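Local coordinates for protein probable amino acid aminotransferase (Mycobacterium tuberculosis, PDB 6Q1S) that is probably a class IV aminotransferase, a two-chain enzyme that here holds 4'-deoxy-4'-aminopyridoxal-5'-phosphate and 2-oxoglutaric acid in one pocket, at residues Ala121-Thr130 with Met256-Asp266; Leu162-Val173 with Leu183-Val191. All coordinates share one frame; numbering follows the deposited sequence.

Interaction 1 (Ala121-Thr130 with Met256-Asp266); sequences ARRDGVSAIT and MTLAARVHTLD. With AKG (2-oxoglutaric acid), chain H.
With CG turned away from its carbonyl carbon (chi1 -63°) and the chain running extended from CG to NE, Arg122 reaches from helix 116-123 across to the segment Met256-Leu258. There Arg122 NH2 meets Met256 O at 2.7 Å, almost in line with the carbonyl and in the guanidinium plane, while NE makes a weak, bent bond to Thr257 O. Leu258 CD1 lies over the centre of one guanidinium face, and Glu88 forms a salt bridge with the same NH2. His263 is set by a chi1 of 58°, which places CG between its backbone N and carbonyl carbon and folds the ring back over Val126, whose O sits above the ring centre. His263 ND1 and Thr264 OG1 hydrogen-bond at 2.6 Å. Beyond Gly125, where a positive phi takes the chain out of the helix, strand 126-130 pairs in parallel fashion with strand 258-265 in the mixed sheet of the class IV aminotransferase fold, though the axes of 126-130 and 258-262 diverge by 64°. The ladder starts with Val126 N to Arg261 O and His263 N to Val126 O, then continues past the corner at His263 with Ala128 N to Thr264 O (2.8 Å) and Asp266 N to Ala128 O. On the face bearing Val126, Ala128, Val262 and Leu265, Ala128 CB packs on Val262 CG1 at 3.9 Å. The carboxylate of Asp266 takes over at the end of the ladder: Asp266 OD2 receives Thr130 N at 2.7 Å on its syn side but tilted out of the carboxylate plane. At the other end, Ala121 CB touches Thr257 CG2 at 3.7 Å, and Thr257 OG1 donates to O2 of 2-oxoglutaric acid at 3.0 Å.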
loop_
_atom_site.group_PDB
_atom_site.type_symbol
_atom_site.label_atom_id
_atom_site.label_comp_id
_atom_site.label_asym_id
_atom_site.label_seq_id
_atom_site.Cartn_x
_atom_site.Cartn_y
_atom_site.Cartn_z
ATOM N N ALA B 121 22.987 7.958 9.177
ATOM C CA ALA B 121 22.747 6.549 9.477
ATOM C C ALA B 121 23.989 5.706 9.213
ATOM O O ALA B 121 24.288 4.777 9.972
ATOM C CB ALA B 121 21.563 6.034 8.663
ATOM N N ARG B 122 24.719 6.005 8.137
ATOM C CA ARG B 122 25.957 5.285 7.858
ATOM C C ARG B 122 27.015 5.590 8.909
ATOM O O ARG B 122 27.664 4.680 9.440
ATOM C CB ARG B 122 26.475 5.649 6.467
ATOM C CG ARG B 122 25.563 5.255 5.322
ATOM C CD ARG B 122 26.260 5.478 3.990
ATOM N NE ARG B 122 25.337 5.407 2.861
ATOM C CZ ARG B 122 25.625 5.839 1.638
ATOM N NH1 ARG B 122 26.811 6.376 1.386
ATOM N NH2 ARG B 122 24.727 5.737 0.666
ATOM N N ARG B 123 27.204 6.872 9.221
ATOM C CA ARG B 123 28.270 7.289 10.126
ATOM C C ARG B 123 27.918 7.010 11.581
ATOM O O ARG B 123 28.731 6.456 12.330
ATOM C CB ARG B 123 28.564 8.774 9.929
ATOM C CG ARG B 123 29.815 9.269 10.628
ATOM C CD ARG B 123 29.765 10.778 10.710
ATOM N NE ARG B 123 28.426 11.221 11.093
ATOM C CZ ARG B 123 27.952 12.445 10.891
ATOM N NH1 ARG B 123 28.708 13.363 10.304
ATOM N NH2 ARG B 123 26.718 12.749 11.270
ATOM N N ASP B 124 26.712 7.389 12.001
ATOM C CA ASP B 124 26.349 7.349 13.411
ATOM C C ASP B 124 25.537 6.121 13.794
ATOM O O ASP B 124 25.607 5.684 14.948
ATOM C CB ASP B 124 25.560 8.608 13.787
ATOM C CG ASP B 124 26.327 9.882 13.495
ATOM O OD1 ASP B 124 27.574 9.855 13.566
ATOM O OD2 ASP B 124 25.684 10.910 13.196
ATOM N N GLY B 125 24.775 5.558 12.869
ATOM C CA GLY B 125 23.871 4.481 13.208
ATOM C C GLY B 125 22.495 5.009 13.541
ATOM O O GLY B 125 22.180 6.190 13.357
ATOM N N VAL B 126 21.655 4.112 14.055
ATOM C CA VAL B 126 20.261 4.436 14.321
ATOM C C VAL B 126 19.830 3.791 15.628
ATOM O O VAL B 126 20.386 2.778 16.061
ATOM C CB VAL B 126 19.317 3.979 13.183
ATOM C CG1 VAL B 126 19.647 4.686 11.874
ATOM C CG2 VAL B 126 19.374 2.466 13.014
ATOM N N SER B 127 18.828 4.397 16.254
ATOM C CA SER B 127 18.129 3.803 17.380
ATOM C C SER B 127 16.828 3.217 16.856
ATOM O O SER B 127 16.042 3.916 16.208
ATOM C CB SER B 127 17.853 4.840 18.471
ATOM O OG SER B 127 16.895 5.789 18.038
ATOM N N ALA B 128 16.613 1.934 17.114
ATOM C CA ALA B 128 15.465 1.224 16.578
ATOM C C ALA B 128 14.624 0.662 17.713
ATOM O O ALA B 128 15.093 0.494 18.841
ATOM C CB ALA B 128 15.900 0.092 15.637
ATOM N N ILE B 129 13.363 0.388 17.400
ATOM C CA ILE B 129 12.449 -0.263 18.327
ATOM C C ILE B 129 11.824 -1.455 17.621
ATOM O O ILE B 129 11.568 -1.410 16.412
ATOM C CB ILE B 129 11.357 0.703 18.838
ATOM C CG1 ILE B 129 10.549 1.276 17.672
ATOM C CG2 ILE B 129 11.980 1.831 19.647
ATOM C CD1 ILE B 129 9.323 2.050 18.103
ATOM N N THR B 130 11.585 -2.527 18.373
ATOM C CA THR B 130 10.865 -3.670 17.834
ATOM C C THR B 130 9.370 -3.389 17.875
ATOM O O THR B 130 8.850 -2.858 18.860
ATOM C CB THR B 130 11.186 -4.939 18.623
ATOM O OG1 THR B 130 10.841 -4.750 20.000
ATOM C CG2 THR B 130 12.667 -5.273 18.512
ATOM N N MET B 256 20.189 2.124 -0.642
ATOM C CA MET B 256 20.642 3.510 -0.563
ATOM C C MET B 256 21.329 3.823 0.764
ATOM O O MET B 256 22.392 4.451 0.781
ATOM C CB MET B 256 19.463 4.461 -0.794
ATOM C CG MET B 256 19.818 5.933 -0.675
ATOM S SD MET B 256 18.486 7.021 -1.221
ATOM C CE MET B 256 17.338 6.870 0.143
ATOM N N THR B 257 20.734 3.404 1.884
ATOM C CA THR B 257 21.335 3.642 3.191
ATOM C C THR B 257 22.518 2.719 3.463
ATOM O O THR B 257 23.319 3.003 4.362
ATOM C CB THR B 257 20.277 3.473 4.289
ATOM O OG1 THR B 257 19.065 4.125 3.889
ATOM C CG2 THR B 257 20.751 4.086 5.600
ATOM N N LEU B 258 22.649 1.636 2.694
ATOM C CA LEU B 258 23.715 0.650 2.849
ATOM C C LEU B 258 23.620 -0.067 4.190
ATOM O O LEU B 258 22.943 -1.093 4.290
ATOM C CB LEU B 258 25.093 1.294 2.669
ATOM C CG LEU B 258 25.358 1.878 1.278
ATOM C CD1 LEU B 258 26.838 2.149 1.090
ATOM C CD2 LEU B 258 24.833 0.956 0.184
ATOM N N ALA B 259 24.277 0.446 5.226
ATOM C CA ALA B 259 24.315 -0.245 6.512
ATOM C C ALA B 259 24.216 0.762 7.644
ATOM O O ALA B 259 25.093 1.619 7.795
ATOM C CB ALA B 259 25.591 -1.081 6.651
ATOM N N ALA B 260 23.156 0.647 8.441
ATOM C CA ALA B 260 22.943 1.471 9.626
ATOM C C ALA B 260 22.912 0.541 10.832
ATOM O O ALA B 260 21.938 -0.194 11.028
ATOM C CB ALA B 260 21.650 2.278 9.515
ATOM N N ARG B 261 23.975 0.566 11.630
ATOM C CA ARG B 261 24.034 -0.289 12.806
ATOM C C ARG B 261 23.031 0.177 13.854
ATOM O O ARG B 261 22.852 1.377 14.075
ATOM C CB ARG B 261 25.439 -0.300 13.404
ATOM C CG ARG B 261 25.677 -1.487 14.326
ATOM C CD ARG B 261 27.053 -1.461 14.957
ATOM N NE ARG B 261 27.261 -0.243 15.732
ATOM C CZ ARG B 261 27.031 -0.152 17.037
ATOM N NH1 ARG B 261 27.241 0.991 17.674
ATOM N NH2 ARG B 261 26.592 -1.211 17.704
ATOM N N VAL B 262 22.374 -0.784 14.499
ATOM C CA VAL B 262 21.424 -0.493 15.566
ATOM C C VAL B 262 22.217 -0.447 16.870
ATOM O O VAL B 262 22.570 -1.483 17.436
ATOM C CB VAL B 262 20.303 -1.532 15.622
ATOM C CG1 VAL B 262 19.377 -1.261 16.801
ATOM C CG2 VAL B 262 19.526 -1.550 14.313
ATOM N N HIS B 263 22.500 0.765 17.350
ATOM C CA HIS B 263 23.217 0.935 18.606
ATOM C C HIS B 263 22.295 0.943 19.817
ATOM O O HIS B 263 22.770 0.757 20.942
ATOM C CB HIS B 263 24.044 2.228 18.580
ATOM C CG HIS B 263 23.238 3.469 18.344
ATOM N ND1 HIS B 263 22.303 3.933 19.244
ATOM C CD2 HIS B 263 23.237 4.347 17.314
ATOM C CE1 HIS B 263 21.756 5.041 18.776
ATOM N NE2 HIS B 263 22.304 5.314 17.606
ATOM N N THR B 264 20.996 1.152 19.610
ATOM C CA THR B 264 20.017 1.168 20.689
ATOM C C THR B 264 18.756 0.483 20.187
ATOM O O THR B 264 18.183 0.902 19.177
ATOM C CB THR B 264 19.704 2.598 21.144
ATOM O OG1 THR B 264 20.929 3.296 21.405
ATOM C CG2 THR B 264 18.854 2.585 22.403
ATOM N N LEU B 265 18.339 -0.572 20.879
ATOM C CA LEU B 265 17.158 -1.344 20.509
ATOM C C LEU B 265 16.164 -1.299 21.659
ATOM O O LEU B 265 16.465 -1.775 22.760
ATOM C CB LEU B 265 17.533 -2.786 20.164
ATOM C CG LEU B 265 16.391 -3.693 19.707
ATOM C CD1 LEU B 265 15.752 -3.134 18.445
ATOM C CD2 LEU B 265 16.894 -5.108 19.472
ATOM N N ASP B 266 14.985 -0.726 21.401
ATOM C CA ASP B 266 13.924 -0.598 22.403
ATOM C C ASP B 266 14.418 0.120 23.658
ATOM O O ASP B 266 14.125 -0.288 24.784
ATOM C CB ASP B 266 13.334 -1.964 22.759
ATOM C CG ASP B 266 12.480 -2.537 21.653
ATOM O OD1 ASP B 266 12.564 -3.756 21.404
ATOM O OD2 ASP B 266 11.756 -1.760 21.000
HETATM C C1 AKG H . 15.978 4.274 2.184
HETATM O O1 AKG H . 15.928 4.831 3.302
HETATM O O2 AKG H . 17.065 4.012 1.625
HETATM C C2 AKG H . 14.732 3.917 1.511
HETATM O O5 AKG H . 14.536 2.763 1.163
HETATM C C3 AKG H . 13.684 4.976 1.255
HETATM C C4 AKG H . 12.733 5.045 2.444
HETATM C C5 AKG H . 12.502 6.484 2.838
HETATM O O3 AKG H . 12.972 7.382 2.106
HETATM O O4 AKG H . 11.858 6.723 3.882
#

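Interaction 2 (Leu162-Val173 with Leu183-Val191); sequences LRHAARQGAGDV and LEGPRSTVV. With PMP (4'-deoxy-4'-aminopyridoxal-5'-phosphate), chain G; AKG (2-oxoglutaric acid), chain H.
The pocket shared by 4'-deoxy-4'-aminopyridoxal-5'-phosphate and 2-oxoglutaric acid is walled in part by the loop Glu184-Ser188, which packs against Leu162 of helix 156-166 and the start of strand 172-176. Pro186 is the apolar wedge: its CG meets Leu162 CD2 at 3.7 Å, and its CD lies against Val173 CB and Val173 O. Asp172 slides past the proline ring in the opposite direction, its OD1 turned back to accept Val173 N at 2.7 Å through the anti lone pair, a bond that limits the rotation of the carboxylate. The other oxygen, Asp172 OD2, faces Arg187 NE in a long, weak salt bridge (3.5 Å); it lies in the guanidinium plane, although the carboxylate itself is turned 78° from that plane. The arginine chain runs extended from CG to NE, and over one face of its guanidinium, toward the rim, sits Leu162 CD1, 3.4 Å from Arg187 NH1. Arg187 NH1 in turn donates to O4 of 2-oxoglutaric acid at 2.8 Å, somewhat bent at 131°. Arg187 O accepts from N4A of 4'-deoxy-4'-aminopyridoxal-5'-phosphate, and Glu184 OE2 stands 3.0 Å from N1 of the same ligand. Asn158 bonds Pro186 O, and Arg163 and Arg167 form salt bridges with Asp61 of the second subunit. One arginine thus addresses both bound molecules, its carbonyl toward the amine and its guanidinium toward a carboxylate; Asp172 and Leu162 probably act as a second shell that steadies the cationic group at this anion site.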
loop_
_atom_site.group_PDB
_atom_site.type_symbol
_atom_site.label_atom_id
_atom_site.label_comp_id
_atom_site.label_asym_id
_atom_site.label_seq_id
_atom_site.Cartn_x
_atom_site.Cartn_y
_atom_site.Cartn_z
ATOM N N LEU B 162 7.416 4.202 10.345
ATOM C CA LEU B 162 8.615 4.977 10.645
ATOM C C LEU B 162 8.270 6.269 11.377
ATOM O O LEU B 162 9.001 6.691 12.279
ATOM C CB LEU B 162 9.382 5.274 9.358
ATOM C CG LEU B 162 10.140 4.096 8.745
ATOM C CD1 LEU B 162 10.585 4.425 7.329
ATOM C CD2 LEU B 162 11.332 3.719 9.611
ATOM N N ARG B 163 7.163 6.914 10.998
ATOM C CA ARG B 163 6.734 8.116 11.705
ATOM C C ARG B 163 6.296 7.795 13.127
ATOM O O ARG B 163 6.501 8.606 14.038
ATOM C CB ARG B 163 5.602 8.803 10.941
ATOM C CG ARG B 163 6.047 9.522 9.677
ATOM C CD ARG B 163 4.937 10.409 9.134
ATOM N NE ARG B 163 3.684 9.678 8.970
ATOM C CZ ARG B 163 3.335 9.030 7.863
ATOM N NH1 ARG B 163 4.142 9.025 6.811
ATOM N NH2 ARG B 163 2.175 8.389 7.805
ATOM N N HIS B 164 5.685 6.625 13.332
ATOM C CA HIS B 164 5.297 6.209 14.676
ATOM C C HIS B 164 6.513 6.073 15.580
ATOM O O HIS B 164 6.486 6.502 16.739
ATOM C CB HIS B 164 4.519 4.893 14.602
ATOM C CG HIS B 164 4.282 4.244 15.931
ATOM N ND1 HIS B 164 5.111 3.267 16.439
ATOM C CD2 HIS B 164 3.305 4.423 16.853
ATOM C CE1 HIS B 164 4.659 2.875 17.617
ATOM N NE2 HIS B 164 3.566 3.563 17.892
ATOM N N ALA B 165 7.595 5.482 15.066
ATOM C CA ALA B 165 8.808 5.336 15.864
ATOM C C ALA B 165 9.533 6.661 16.038
ATOM O O ALA B 165 10.240 6.851 17.033
ATOM C CB ALA B 165 9.738 4.311 15.223
ATOM N N ALA B 166 9.384 7.579 15.082
ATOM C CA ALA B 166 10.026 8.882 15.214
ATOM C C ALA B 166 9.441 9.671 16.377
ATOM O O ALA B 166 10.175 10.343 17.110
ATOM C CB ALA B 166 9.894 9.668 13.909
ATOM N N ARG B 167 8.125 9.577 16.587
ATOM C CA ARG B 167 7.505 10.265 17.712
ATOM C C ARG B 167 7.973 9.730 19.055
ATOM O O ARG B 167 7.721 10.370 20.082
ATOM C CB ARG B 167 5.979 10.169 17.620
ATOM C CG ARG B 167 5.384 10.909 16.432
ATOM C CD ARG B 167 3.867 11.012 16.528
ATOM N NE ARG B 167 3.198 9.748 16.232
ATOM C CZ ARG B 167 2.815 9.378 15.014
ATOM N NH1 ARG B 167 3.037 10.175 13.978
ATOM N NH2 ARG B 167 2.212 8.214 14.829
ATOM N N GLN B 168 8.646 8.581 19.075
ATOM C CA GLN B 168 9.176 8.006 20.301
ATOM C C GLN B 168 10.701 8.019 20.325
ATOM O O GLN B 168 11.315 7.279 21.101
ATOM C CB GLN B 168 8.630 6.592 20.492
ATOM C CG GLN B 168 7.154 6.494 20.149
ATOM C CD GLN B 168 6.552 5.153 20.495
ATOM O OE1 GLN B 168 6.359 4.309 19.625
ATOM N NE2 GLN B 168 6.236 4.954 21.769
ATOM N N GLY B 169 11.323 8.850 19.492
ATOM C CA GLY B 169 12.766 8.978 19.481
ATOM C C GLY B 169 13.516 7.873 18.776
ATOM O O GLY B 169 14.741 7.791 18.924
ATOM N N ALA B 170 12.832 7.019 18.021
ATOM C CA ALA B 170 13.474 5.917 17.319
ATOM C C ALA B 170 13.680 6.279 15.853
ATOM O O ALA B 170 12.799 6.862 15.215
ATOM C CB ALA B 170 12.641 4.641 17.429
ATOM N N GLY B 171 14.846 5.921 15.325
ATOM C CA GLY B 171 15.198 6.268 13.964
ATOM C C GLY B 171 14.738 5.259 12.934
ATOM O O GLY B 171 14.690 5.564 11.739
ATOM N N ASP B 172 14.401 4.053 13.377
ATOM C CA ASP B 172 13.938 3.012 12.468
ATOM C C ASP B 172 13.170 1.973 13.276
ATOM O O ASP B 172 12.945 2.138 14.480
ATOM C CB ASP B 172 15.113 2.393 11.707
ATOM C CG ASP B 172 14.745 1.998 10.291
ATOM O OD1 ASP B 172 13.720 1.309 10.108
ATOM O OD2 ASP B 172 15.492 2.367 9.360
ATOM N N VAL B 173 12.772 0.893 12.609
ATOM C CA VAL B 173 11.915 -0.129 13.197
ATOM C C VAL B 173 12.427 -1.492 12.757
ATOM O O VAL B 173 12.918 -1.651 11.636
ATOM C CB VAL B 173 10.437 0.062 12.781
ATOM C CG1 VAL B 173 9.595 -1.158 13.134
ATOM C CG2 VAL B 173 9.855 1.298 13.429
ATOM N N LEU B 183 11.439 -10.341 11.361
ATOM C CA LEU B 183 11.078 -10.299 9.951
ATOM C C LEU B 183 12.048 -9.423 9.164
ATOM O O LEU B 183 13.012 -9.927 8.578
ATOM C CB LEU B 183 9.645 -9.786 9.789
ATOM C CG LEU B 183 8.544 -10.695 10.337
ATOM C CD1 LEU B 183 7.186 -10.024 10.225
ATOM C CD2 LEU B 183 8.545 -12.018 9.594
ATOM N N GLU B 184 11.809 -8.116 9.156
ATOM C CA GLU B 184 12.638 -7.179 8.407
ATOM C C GLU B 184 12.347 -5.777 8.925
ATOM O O GLU B 184 11.599 -5.594 9.888
ATOM C CB GLU B 184 12.372 -7.280 6.902
ATOM C CG GLU B 184 10.968 -6.859 6.499
ATOM C CD GLU B 184 10.731 -6.952 5.003
ATOM O OE1 GLU B 184 9.563 -6.817 4.578
ATOM O OE2 GLU B 184 11.706 -7.161 4.251
ATOM N N GLY B 185 12.955 -4.785 8.282
ATOM C CA GLY B 185 12.617 -3.407 8.540
ATOM C C GLY B 185 11.617 -2.895 7.524
ATOM O O GLY B 185 11.426 -3.488 6.458
ATOM N N PRO B 186 10.963 -1.771 7.828
ATOM C CA PRO B 186 10.046 -1.167 6.846
ATOM C C PRO B 186 10.744 -0.675 5.588
ATOM O O PRO B 186 10.066 -0.396 4.591
ATOM C CB PRO B 186 9.410 -0.007 7.623
ATOM C CG PRO B 186 10.387 0.296 8.716
ATOM C CD PRO B 186 10.986 -1.023 9.097
ATOM N N ARG B 187 12.077 -0.556 5.607
ATOM C CA ARG B 187 12.808 -0.126 4.421
ATOM C C ARG B 187 14.204 -0.743 4.360
ATOM O O ARG B 187 15.073 -0.201 3.667
ATOM C CB ARG B 187 12.913 1.405 4.382
ATOM C CG ARG B 187 13.624 2.011 5.583
ATOM C CD ARG B 187 13.672 3.526 5.487
ATOM N NE ARG B 187 14.160 4.149 6.713
ATOM C CZ ARG B 187 13.956 5.423 7.035
ATOM N NH1 ARG B 187 13.275 6.215 6.217
ATOM N NH2 ARG B 187 14.435 5.908 8.173
ATOM N N SER B 188 14.444 -1.858 5.049
ATOM C CA SER B 188 15.786 -2.414 5.129
ATOM C C SER B 188 15.710 -3.889 5.491
ATOM O O SER B 188 14.652 -4.412 5.853
ATOM C CB SER B 188 16.632 -1.653 6.153
ATOM O OG SER B 188 15.899 -1.436 7.347
ATOM N N THR B 189 16.858 -4.552 5.386
ATOM C CA THR B 189 17.017 -5.960 5.716
ATOM C C THR B 189 17.805 -6.089 7.011
ATOM O O THR B 189 18.802 -5.388 7.214
ATOM C CB THR B 189 17.734 -6.711 4.587
ATOM O OG1 THR B 189 16.959 -6.620 3.383
ATOM C CG2 THR B 189 17.936 -8.174 4.948
ATOM N N VAL B 190 17.353 -6.980 7.887
ATOM C CA VAL B 190 17.982 -7.181 9.188
ATOM C C VAL B 190 19.098 -8.208 9.045
ATOM O O VAL B 190 18.857 -9.350 8.641
ATOM C CB VAL B 190 16.957 -7.628 10.239
ATOM C CG1 VAL B 190 17.649 -7.901 11.566
ATOM C CG2 VAL B 190 15.883 -6.568 10.409
ATOM N N VAL B 191 20.322 -7.794 9.361
ATOM C CA VAL B 191 21.480 -8.677 9.396
ATOM C C VAL B 191 22.135 -8.530 10.760
ATOM O O VAL B 191 22.361 -7.406 11.226
ATOM C CB VAL B 191 22.485 -8.359 8.272
ATOM C CG1 VAL B 191 23.728 -9.220 8.412
ATOM C CG2 VAL B 191 21.843 -8.569 6.913
HETATM N N1 PMP G . 12.799 -4.622 3.004
HETATM C C2 PMP G . 11.948 -3.669 2.554
HETATM C C2A PMP G . 10.499 -3.698 2.966
HETATM C C3 PMP G . 12.438 -2.594 1.655
HETATM O O3 PMP G . 11.602 -1.626 1.189
HETATM C C4 PMP G . 13.870 -2.615 1.284
HETATM C C4A PMP G . 14.465 -1.565 0.375
HETATM N N4A PMP G . 14.335 -0.240 1.006
HETATM C C5 PMP G . 14.696 -3.711 1.844
HETATM C C6 PMP G . 14.103 -4.657 2.676
HETATM C C5A PMP G . 16.168 -3.801 1.508
HETATM O O4P PMP G . 16.324 -4.088 0.119
HETATM P P PMP G . 17.601 -3.540 -0.694
HETATM O O1P PMP G . 17.596 -2.032 -0.632
HETATM O O2P PMP G . 18.856 -4.085 -0.054
HETATM O O3P PMP G . 17.508 -3.999 -2.129
HETATM C C1 AKG H . 15.978 4.274 2.184
HETATM O O1 AKG H . 15.928 4.831 3.302
HETATM O O2 AKG H . 17.065 4.012 1.625
HETATM C C2 AKG H . 14.732 3.917 1.511
HETATM O O5 AKG H . 14.536 2.763 1.163
HETATM C C3 AKG H . 13.684 4.976 1.255
HETATM C C4 AKG H . 12.733 5.045 2.444
HETATM C C5 AKG H . 12.502 6.484 2.838
HETATM O O3 AKG H . 12.972 7.382 2.106
HETATM O O4 AKG H . 11.858 6.723 3.882
#

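Interaction 2 is nested in the chain loop that interaction 1 closes, and their centres lie about 9 Å apart. Strands 126-132 and 172-176 are neighbours in one sheet: Ser127 O probably accepts from Gly171 N and Asp172 N, so strand 126-132 is flanked by 258-265 in interaction 1 and by 172-176 between the two contacts. Interaction 1 is the larger and only partly buried, held mainly by backbone bonds with polar side chains at the ends. Interaction 2 is smaller and mostly buried, built from a loop packed on a helix side chain and a strand start, with one weak salt bridge. They converge on 2-oxoglutaric acid, a hydroxyl from one contact and a guanidinium from the other binding its two carboxylate ends.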